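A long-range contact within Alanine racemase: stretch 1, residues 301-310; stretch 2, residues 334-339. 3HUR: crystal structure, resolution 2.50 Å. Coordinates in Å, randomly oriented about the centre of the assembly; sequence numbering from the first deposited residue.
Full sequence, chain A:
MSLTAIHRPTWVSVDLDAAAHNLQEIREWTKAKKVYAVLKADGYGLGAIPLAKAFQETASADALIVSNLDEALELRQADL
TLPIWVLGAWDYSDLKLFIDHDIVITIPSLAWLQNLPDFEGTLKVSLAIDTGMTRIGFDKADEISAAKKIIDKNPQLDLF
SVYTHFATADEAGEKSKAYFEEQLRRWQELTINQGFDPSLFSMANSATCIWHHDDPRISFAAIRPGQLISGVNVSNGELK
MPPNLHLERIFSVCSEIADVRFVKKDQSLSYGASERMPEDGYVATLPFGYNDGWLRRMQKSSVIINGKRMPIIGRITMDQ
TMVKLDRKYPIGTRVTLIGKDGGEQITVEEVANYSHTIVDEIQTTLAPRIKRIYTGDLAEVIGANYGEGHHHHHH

Stretch 1 (301-310) SSVIINGKRM
Stretch 2, residues 334-339: RVTLIG

Two strands of alanine racemase, 302-305 and 334-339, lie side by side and run in opposite senses. Their N-to-C directions differ by 142°, so the pair is antiparallel but clearly twisted. The axes come within 4.8 Å. Backbone phi/psi values are extended throughout both strands, from -154/154 at S302 to -66/143 at R334.

The register is fixed by I304 and T336, whose CA atoms are 5.0 Å apart. These two form a hydrogen-bonded antiparallel pair. I304 N donates to T336 O at 2.9 Å, almost perfectly straight at 179°. T336 N donates to I304 O, also at 2.9 Å, with an angle of 159°. Both residues thus have their backbone N and O satisfied by each other. I304 O also receives a CA-H...O contact from V335 CA at 3.5 Å. V303 CA and L337 CA are 5.2 Å apart, and I305 CA and V335 CA 5.1 Å.

Beyond this pair the strands spread, and water 1 fills in. I338 N donates to the oxygen of water 1 at 2.8 Å, and S302 O lies 2.7 Å from the same oxygen. The water accepts from I338 N and can donate to S302 O, linking two backbone groups that do not meet directly; other acceptors elsewhere in the structure compete for its protons. S302 OG makes a weak hydrogen bond to S301 O, 3.0 Å away; its chi1 is -91°, between wells.

The other edge of strand 302-305 is taken up within its own hairpin. V303 N donates to M310 O at 3.0 Å, and M310 N returns a weak bond to V303 O at 3.0 Å. I305 N donates to K308 O at 2.7 Å, and K308 N to I305 O at 2.9 Å. A type I' turn runs from I305 to K308. N306 (61/45) and G307 (72/-14) both have positive phi, which favours glycine at G307.

Side chains complete the contact, which buries 404 Å² in total. On one face, I304 (m, chi2 t) and T336 (m) sit side by side, CB to CB 4.1 Å. I338 (m, chi2 t) points toward stretch 1 and has the largest covered area, 81 Å². I304 CD1 packs on I338 CG1 at 3.9 Å. I338 CD1 also reaches S302 CB at 4.0 Å. R309 is extended, with chi1 to chi3 all t. Its CB points sideways, but its end comes nearer, bringing NE to 4.0 Å from I338 CD1. The guanidinium meets this methyl obliquely, while the charged group remains on an exposed residue.

V303 (m) and L337 (m) point to the other face. V335 (t) is buried and packs against two stretch 1 side chains: its CG1 lies 3.8 Å from V303 CB, and its CG2 lies 3.7 Å from I305 CG1. I305 is m with chi2 t. The beta-branched V303, I305 and V335 suit these places: they favour extended backbone, and they fill buried space without bringing polar side-chain atoms.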

# COMPACT_ATOMS: atom_id res chain seq x y z
N SER A 301 4.64 -8.59 19.26
CA SER A 301 5.05 -9.62 20.22
C SER A 301 4.23 -9.67 21.51
O SER A 301 4.27 -10.67 22.24
CB SER A 301 6.52 -9.45 20.59
OG SER A 301 6.85 -8.09 20.81
N SER A 302 3.46 -8.63 21.79
CA SER A 302 2.71 -8.58 23.05
C SER A 302 1.47 -7.73 23.02
O SER A 302 1.38 -6.77 22.27
CB SER A 302 3.62 -8.01 24.13
OG SER A 302 4.28 -9.06 24.75
N VAL A 303 0.52 -8.05 23.88
CA VAL A 303 -0.64 -7.19 24.08
C VAL A 303 -0.86 -7.09 25.57
O VAL A 303 -0.28 -7.87 26.33
CB VAL A 303 -1.88 -7.75 23.37
CG1 VAL A 303 -1.65 -7.83 21.87
CG2 VAL A 303 -2.22 -9.13 23.90
N ILE A 304 -1.70 -6.15 26.00
CA ILE A 304 -2.06 -6.04 27.39
C ILE A 304 -3.47 -6.53 27.65
O ILE A 304 -4.43 -6.06 27.05
CB ILE A 304 -1.98 -4.58 27.88
CG1 ILE A 304 -0.53 -4.08 27.85
CG2 ILE A 304 -2.57 -4.43 29.28
CD1 ILE A 304 -0.43 -2.55 27.61
N ILE A 305 -3.56 -7.48 28.56
CA ILE A 305 -4.83 -7.98 29.03
C ILE A 305 -4.76 -7.97 30.54
O ILE A 305 -3.83 -8.53 31.14
CB ILE A 305 -5.07 -9.43 28.57
CG1 ILE A 305 -5.29 -9.48 27.07
CG2 ILE A 305 -6.28 -9.99 29.24
CD1 ILE A 305 -5.18 -10.86 26.49
N ASN A 306 -5.75 -7.32 31.16
CA ASN A 306 -5.84 -7.31 32.62
C ASN A 306 -4.62 -6.69 33.28
O ASN A 306 -4.07 -7.24 34.24
CB ASN A 306 -6.01 -8.74 33.14
CG ASN A 306 -6.92 -8.81 34.33
OD1 ASN A 306 -8.14 -8.82 34.18
ND2 ASN A 306 -6.35 -8.86 35.52
N GLY A 307 -4.17 -5.56 32.75
CA GLY A 307 -2.98 -4.90 33.28
C GLY A 307 -1.69 -5.64 32.94
O GLY A 307 -0.62 -5.08 33.05
N LYS A 308 -1.80 -6.89 32.50
CA LYS A 308 -0.61 -7.68 32.25
C LYS A 308 -0.35 -7.86 30.76
O LYS A 308 -1.22 -7.74 29.89
CB LYS A 308 -0.70 -9.07 32.93
CG LYS A 308 -1.59 -9.13 34.19
CD LYS A 308 -1.12 -10.19 35.23
CE LYS A 308 -1.89 -10.09 36.58
NZ LYS A 308 -3.15 -10.92 36.61
N ARG A 309 0.87 -8.25 30.49
CA ARG A 309 1.41 -8.25 29.19
C ARG A 309 1.62 -9.71 28.72
O ARG A 309 2.61 -10.34 29.07
CB ARG A 309 2.71 -7.49 29.34
CG ARG A 309 3.24 -6.91 28.10
CD ARG A 309 4.38 -5.90 28.40
NE ARG A 309 5.31 -5.85 27.26
CZ ARG A 309 6.18 -6.82 26.91
NH1 ARG A 309 6.29 -7.95 27.63
NH2 ARG A 309 6.95 -6.67 25.83
N MET A 310 0.67 -10.25 27.93
CA MET A 310 0.74 -11.65 27.45
C MET A 310 1.24 -11.69 25.99
O MET A 310 1.06 -10.72 25.25
CB MET A 310 -0.61 -12.35 27.62
CG MET A 310 -1.00 -12.52 29.10
SD MET A 310 -2.73 -12.68 29.37
CE MET A 310 -3.04 -11.82 30.92
N ARG A 334 -11.29 -7.34 27.41
CA ARG A 334 -10.63 -6.28 26.68
C ARG A 334 -9.18 -6.56 26.45
O ARG A 334 -8.54 -7.11 27.31
CB ARG A 334 -10.71 -4.97 27.45
CG ARG A 334 -10.14 -3.78 26.67
CD ARG A 334 -10.51 -2.47 27.32
NE ARG A 334 -9.47 -2.09 28.26
CZ ARG A 334 -9.47 -1.00 29.00
NH1 ARG A 334 -10.50 -0.14 28.98
NH2 ARG A 334 -8.43 -0.77 29.79
N VAL A 335 -8.69 -6.16 25.28
CA VAL A 335 -7.27 -6.25 24.95
C VAL A 335 -6.77 -4.89 24.48
O VAL A 335 -7.49 -4.16 23.81
CB VAL A 335 -7.06 -7.25 23.84
CG1 VAL A 335 -5.64 -7.27 23.45
CG2 VAL A 335 -7.54 -8.65 24.29
N THR A 336 -5.56 -4.53 24.89
CA THR A 336 -4.98 -3.24 24.51
C THR A 336 -3.70 -3.49 23.72
O THR A 336 -2.85 -4.28 24.10
CB THR A 336 -4.69 -2.34 25.71
OG1 THR A 336 -5.90 -2.12 26.44
CG2 THR A 336 -4.16 -1.00 25.26
N LEU A 337 -3.58 -2.81 22.59
CA LEU A 337 -2.43 -2.95 21.75
C LEU A 337 -1.33 -2.05 22.25
O LEU A 337 -1.60 -1.05 22.91
CB LEU A 337 -2.82 -2.64 20.30
CG LEU A 337 -3.31 -3.97 19.71
CD1 LEU A 337 -4.74 -3.94 19.37
CD2 LEU A 337 -2.40 -4.39 18.55
N ILE A 338 -0.08 -2.44 21.97
CA ILE A 338 1.10 -1.69 22.35
C ILE A 338 1.79 -1.18 21.12
O ILE A 338 2.07 -1.95 20.19
CB ILE A 338 2.13 -2.56 23.10
CG1 ILE A 338 1.49 -3.28 24.31
CG2 ILE A 338 3.36 -1.68 23.51
CD1 ILE A 338 2.43 -4.33 24.95
N GLY A 339 2.09 0.11 21.11
CA GLY A 339 2.73 0.76 19.97
C GLY A 339 4.25 0.59 19.96
O GLY A 339 4.91 0.65 21.01
O HOH W 1 0.60 -4.77 20.62